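PDB 4J8L: uncharacterized protein YhfS from Escherichia coli, which is of unknown function but carries covalently bound pyridoxal 5'-phosphate and probably belongs with the fold-type I enzymes that use this cofactor. Local coordinates for residues T76-A81 with V189-C194; V175-R180 with G308-Y313. All coordinates share one frame; numbering follows the deposited sequence.

Interaction 1 of 2, residues T76-A81 with V189-C194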
loop_
_atom_site.group_PDB
_atom_site.type_symbol
_atom_site.label_atom_id
_atom_site.label_comp_id
_atom_site.label_asym_id
_atom_site.label_seq_id
_atom_site.Cartn_x
_atom_site.Cartn_y
_atom_site.Cartn_z
ATOM N N THR A 76 -1.044 9.880 -0.580
ATOM C CA THR A 76 -2.165 10.798 -0.713
ATOM C C THR A 76 -1.965 11.699 -1.934
ATOM O O THR A 76 -2.900 11.936 -2.708
ATOM C CB THR A 76 -2.325 11.643 0.559
ATOM O OG1 THR A 76 -2.595 10.779 1.668
ATOM C CG2 THR A 76 -3.468 12.633 0.406
ATOM N N GLY A 77 -0.741 12.179 -2.125
ATOM C CA GLY A 77 -0.433 12.998 -3.294
ATOM C C GLY A 77 -0.628 12.241 -4.599
ATOM O O GLY A 77 -1.104 12.805 -5.601
ATOM N N ALA A 78 -0.266 10.960 -4.598
ATOM C CA ALA A 78 -0.409 10.136 -5.798
ATOM C C ALA A 78 -1.884 9.936 -6.157
ATOM O O ALA A 78 -2.278 10.025 -7.321
ATOM C CB ALA A 78 0.290 8.788 -5.614
ATOM N N ILE A 79 -2.700 9.667 -5.147
ATOM C CA ILE A 79 -4.130 9.493 -5.365
ATOM C C ILE A 79 -4.762 10.798 -5.824
ATOM O O ILE A 79 -5.597 10.793 -6.727
ATOM C CB ILE A 79 -4.821 8.937 -4.118
ATOM C CG1 ILE A 79 -4.433 7.462 -3.962
ATOM C CG2 ILE A 79 -6.349 9.093 -4.209
ATOM C CD1 ILE A 79 -4.698 6.877 -2.571
ATOM N N ARG A 80 -4.368 11.915 -5.220
ATOM C CA ARG A 80 -4.913 13.204 -5.662
ATOM C C ARG A 80 -4.573 13.477 -7.128
ATOM O O ARG A 80 -5.436 13.856 -7.923
ATOM C CB ARG A 80 -4.403 14.356 -4.799
ATOM C CG ARG A 80 -5.061 15.692 -5.148
ATOM C CD ARG A 80 -4.323 16.870 -4.520
ATOM N NE ARG A 80 -4.342 16.832 -3.060
ATOM C CZ ARG A 80 -3.278 16.550 -2.306
ATOM N NH1 ARG A 80 -2.101 16.278 -2.872
ATOM N NH2 ARG A 80 -3.392 16.547 -0.981
ATOM N N ALA A 81 -3.312 13.273 -7.488
ATOM C CA ALA A 81 -2.889 13.538 -8.855
ATOM C C ALA A 81 -3.585 12.606 -9.836
ATOM O O ALA A 81 -4.025 13.040 -10.903
ATOM C CB ALA A 81 -1.372 13.409 -8.976
ATOM N N VAL A 189 -4.327 3.561 -13.931
ATOM C CA VAL A 189 -3.140 3.921 -13.153
ATOM C C VAL A 189 -3.166 3.275 -11.781
ATOM O O VAL A 189 -4.237 3.137 -11.168
ATOM C CB VAL A 189 -2.969 5.454 -12.945
ATOM C CG1 VAL A 189 -2.464 6.143 -14.216
ATOM C CG2 VAL A 189 -4.263 6.091 -12.446
ATOM N N SER A 190 -1.978 2.873 -11.334
ATOM C CA SER A 190 -1.712 2.492 -9.949
ATOM C C SER A 190 -1.175 3.687 -9.186
ATOM O O SER A 190 -0.570 4.582 -9.772
ATOM C CB SER A 190 -0.653 1.388 -9.893
ATOM O OG SER A 190 -1.216 0.095 -10.013
ATOM N N THR A 191 -1.379 3.704 -7.870
ATOM C CA THR A 191 -0.778 4.744 -7.048
ATOM C C THR A 191 -0.210 4.124 -5.780
ATOM O O THR A 191 -0.765 3.167 -5.246
ATOM C CB THR A 191 -1.797 5.823 -6.625
ATOM O OG1 THR A 191 -2.815 5.228 -5.809
ATOM C CG2 THR A 191 -2.430 6.504 -7.815
ATOM N N PHE A 192 0.894 4.675 -5.296
ATOM C CA PHE A 192 1.449 4.224 -4.021
ATOM C C PHE A 192 2.451 5.185 -3.416
ATOM O O PHE A 192 3.147 5.898 -4.136
ATOM C CB PHE A 192 2.084 2.828 -4.136
ATOM C CG PHE A 192 3.080 2.679 -5.254
ATOM C CD1 PHE A 192 2.665 2.272 -6.517
ATOM C CD2 PHE A 192 4.445 2.884 -5.031
ATOM C CE1 PHE A 192 3.578 2.103 -7.551
ATOM C CE2 PHE A 192 5.369 2.719 -6.066
ATOM C CZ PHE A 192 4.934 2.327 -7.324
ATOM N N SER A 193 2.521 5.183 -2.084
ATOM C CA SER A 193 3.597 5.844 -1.351
ATOM C C SER A 193 4.926 5.111 -1.518
ATOM O O SER A 193 4.997 3.898 -1.352
ATOM C CB SER A 193 3.252 5.897 0.143
ATOM O OG SER A 193 4.385 6.275 0.909
ATOM N N CYS A 194 5.988 5.842 -1.836
ATOM C CA CYS A 194 7.316 5.221 -1.832
ATOM C C CYS A 194 7.909 5.172 -0.426
ATOM O O CYS A 194 8.815 4.387 -0.169
ATOM C CB CYS A 194 8.270 5.919 -2.791
ATOM S SG CYS A 194 7.671 5.796 -4.504
#
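Ala-78 and Ile-79 pack against Thr-191 in a buried helix-on-sheet contact that joins helix 74-86 to strand 189-193, an inner strand of the mixed seven-stranded sheet. The strand order 1-7-6-5-4-2-3 is that of the cofactor-binding domain of fold-type I pyridoxal phosphate enzymes, and the packing illustrates how small residues let a helix settle closely on such a sheet. The two short segments run nearly antiparallel, at 157°, and their axes approach to 6.9 Å. The small side chain of Ala-78 is consistent with this closeness: its CB lies 3.8 Å from Thr-191 CB, and its carbonyl oxygen O is 3.6 Å from Thr-191 CG2. Ile-79 arrives at about a right angle to the threonine side chain and touches it with the CG1 branch, 3.3 Å from Thr-191 OG1. With chi1 at 63°, OG1 sits between the backbone N and the carbonyl carbon of Thr-191, while the methyl CG2, anti to that carbonyl carbon, is sent up against Ala-78. The hydroxyl therefore meets only carbon on the helix and finds its polar partner in the carbonyl oxygen of Thr-169, on neighbouring strand 167-170. A valine in place of Thr-191 would probably leave the carbonyl of Thr-169 without its hydroxyl donor. Ile-79 also touches Thr-104 and Ile-107 of helix 102-111. Earlier in the same helix as Ala-78, Thr-76 OG1 hydrogen-bonds to phosphate oxygen OP3 of the pyridoxal-bearing lysine at position 196, so this helix start contributes to the phosphate site. The chemistry is thus divided: helix and strand meet in van der Waals packing, which includes a carbonyl oxygen against a methyl, whereas the threonine hydroxyl is satisfied within the sheet.

Interaction 2 of 2, residues V175-R180 with G308-Y313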
loop_
_atom_site.group_PDB
_atom_site.type_symbol
_atom_site.label_atom_id
_atom_site.label_comp_id
_atom_site.label_asym_id
_atom_site.label_seq_id
_atom_site.Cartn_x
_atom_site.Cartn_y
_atom_site.Cartn_z
ATOM N N VAL A 175 2.269 -3.133 -2.887
ATOM C CA VAL A 175 3.311 -3.081 -3.913
ATOM C C VAL A 175 4.517 -3.910 -3.502
ATOM O O VAL A 175 4.969 -3.822 -2.354
ATOM C CB VAL A 175 3.739 -1.633 -4.205
ATOM C CG1 VAL A 175 4.855 -1.599 -5.258
ATOM C CG2 VAL A 175 2.542 -0.821 -4.686
HETATM N N MSE A 176 5.015 -4.724 -4.437
HETATM C CA MSE A 176 6.139 -5.635 -4.187
HETATM C C MSE A 176 5.837 -6.753 -3.192
HETATM O O MSE A 176 6.746 -7.485 -2.784
HETATM C CB MSE A 176 7.403 -4.884 -3.738
HETATM C CG MSE A 176 8.037 -4.034 -4.810
HETATM SE SE MSE A 176 8.368 -5.083 -6.445
HETATM C CE MSE A 176 9.924 -4.107 -7.127
ATOM N N LYS A 177 4.572 -6.894 -2.816
ATOM C CA LYS A 177 4.175 -7.931 -1.872
ATOM C C LYS A 177 3.215 -8.943 -2.502
ATOM O O LYS A 177 2.973 -10.014 -1.936
ATOM C CB LYS A 177 3.523 -7.296 -0.647
ATOM C CG LYS A 177 4.475 -6.468 0.195
ATOM C CD LYS A 177 3.961 -6.439 1.624
ATOM C CE LYS A 177 3.690 -5.042 2.087
ATOM N NZ LYS A 177 2.839 -5.066 3.308
ATOM N N VAL A 178 2.657 -8.582 -3.656
ATOM C CA VAL A 178 1.773 -9.459 -4.420
ATOM C C VAL A 178 2.226 -9.540 -5.871
ATOM O O VAL A 178 3.087 -8.769 -6.314
ATOM C CB VAL A 178 0.299 -8.984 -4.385
ATOM C CG1 VAL A 178 -0.197 -8.880 -2.940
ATOM C CG2 VAL A 178 0.141 -7.646 -5.097
ATOM N N ALA A 179 1.651 -10.474 -6.616
ATOM C CA ALA A 179 2.101 -10.709 -7.990
ATOM C C ALA A 179 1.853 -9.523 -8.928
ATOM O O ALA A 179 2.710 -9.186 -9.755
ATOM C CB ALA A 179 1.460 -11.971 -8.549
ATOM N N ARG A 180 0.678 -8.905 -8.819
ATOM C CA ARG A 180 0.295 -7.834 -9.737
ATOM C C ARG A 180 -0.379 -6.666 -9.019
ATOM O O ARG A 180 -1.378 -6.856 -8.332
ATOM C CB ARG A 180 -0.651 -8.369 -10.815
ATOM C CG ARG A 180 -0.015 -9.397 -11.760
ATOM C CD ARG A 180 -0.893 -9.642 -13.000
ATOM N NE ARG A 180 -2.171 -10.269 -12.666
ATOM C CZ ARG A 180 -3.198 -10.378 -13.505
ATOM N NH1 ARG A 180 -3.112 -9.893 -14.737
ATOM N NH2 ARG A 180 -4.317 -10.967 -13.108
ATOM N N GLY A 308 5.546 5.075 8.644
ATOM C CA GLY A 308 5.151 4.977 7.245
ATOM C C GLY A 308 3.699 4.562 7.009
ATOM O O GLY A 308 2.952 5.303 6.372
ATOM N N ALA A 309 3.291 3.376 7.456
ATOM C CA ALA A 309 4.147 2.387 8.108
ATOM C C ALA A 309 5.036 1.660 7.105
ATOM O O ALA A 309 5.074 2.023 5.935
ATOM C CB ALA A 309 3.287 1.386 8.863
ATOM N N GLU A 310 5.745 0.639 7.590
ATOM C CA GLU A 310 6.646 -0.160 6.750
ATOM C C GLU A 310 7.751 0.672 6.090
ATOM O O GLU A 310 8.248 0.328 5.018
ATOM C CB GLU A 310 5.833 -1.000 5.743
ATOM C CG GLU A 310 4.807 -1.855 6.504
ATOM C CD GLU A 310 4.057 -2.888 5.670
ATOM O OE1 GLU A 310 4.273 -2.986 4.449
ATOM O OE2 GLU A 310 3.216 -3.602 6.271
ATOM N N SER A 311 8.147 1.750 6.762
ATOM C CA SER A 311 9.201 2.618 6.258
ATOM C C SER A 311 10.563 2.041 6.618
ATOM O O SER A 311 10.671 1.093 7.396
ATOM C CB SER A 311 9.088 4.021 6.862
ATOM O OG SER A 311 9.573 4.031 8.195
ATOM N N LYS A 312 11.600 2.623 6.032
ATOM C CA LYS A 312 12.976 2.223 6.339
ATOM C C LYS A 312 13.328 2.344 7.820
ATOM O O LYS A 312 14.307 1.734 8.276
ATOM C CB LYS A 312 13.950 3.075 5.528
ATOM C CG LYS A 312 13.890 4.555 5.870
ATOM C CD LYS A 312 14.684 5.381 4.845
ATOM C CE LYS A 312 14.396 6.872 4.989
ATOM N NZ LYS A 312 15.142 7.710 3.999
ATOM N N TYR A 313 12.564 3.137 8.571
ATOM C CA TYR A 313 12.847 3.348 9.982
ATOM C C TYR A 313 12.272 2.249 10.860
ATOM O O TYR A 313 12.698 2.074 12.004
ATOM C CB TYR A 313 12.263 4.673 10.466
ATOM C CG TYR A 313 12.761 5.873 9.715
ATOM C CD1 TYR A 313 14.073 6.295 9.843
ATOM C CD2 TYR A 313 11.919 6.584 8.865
ATOM C CE1 TYR A 313 14.535 7.393 9.163
ATOM C CE2 TYR A 313 12.371 7.684 8.184
ATOM C CZ TYR A 313 13.687 8.084 8.338
ATOM O OH TYR A 313 14.159 9.174 7.660
#
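Lys-177 and Glu-310 form a salt bridge between two loops, one following strand 167-170 of the cofactor-binding part of the chain, the other leading to strand 318-320 in the C-terminal part. The case shows how a single ion pair can link two domains with little buried surface, here 72 Å². The tight part is confined to the ends of these side chains, which reach for each other from opposite directions. Lys-177 CE lies against the carboxylate, 3.2 Å from Glu-310 OE1. Glu-310 is buried, and its OE2 is also hydrogen-bonded to Ser-278 OG and Asn-341 ND2, which probably fixes the rotation of the carboxylate. His-246 of helix 229-261 touches both partners.

The lysine lies nearer to solvent, being partly exposed where the glutamate is buried. Its chain bends at chi3 (-121°) on the way to the glutamate, its NZ has a further, weak bond to the carbonyl oxygen of Tyr-173, and a bound acetic acid molecule, probably from the crystallisation liquor, lies about 3 Å from the side chain at the nearest atoms. Just past the glutamate, Ser-311 OG accepts from Tyr-313 N in an ST turn. In the ion pair itself the ammonium group favours one oxygen instead of straddling both: Glu-310 OE2 is 3.3 Å from Lys-177 NZ, whereas Glu-310 OE1 takes Lys-177 NZ on its syn lone pair at 2.8 Å.

How the interactions relate
The two contacts alternate along the chain, since 175-180 falls between the two segments of interaction 1 and 189-194 between those of interaction 2. Their centres are 14 Å apart, yet they touch directly: Phe-192 CG packs at 3.6 Å on Val-175 CG2. Strand 189-193 thus presents successive residues to different neighbours, one to the helix of interaction 1 and the next to the loop of interaction 2. Just beyond the strand comes the cofactor-bearing lysine at position 196, whose backbone N is hydrogen-bonded to Ser-193 OG. The two segments of interaction 1 therefore reach this modified lysine through Thr-76 and Ser-193, whereas interaction 2 ties the cofactor-binding domain to the C-terminal part.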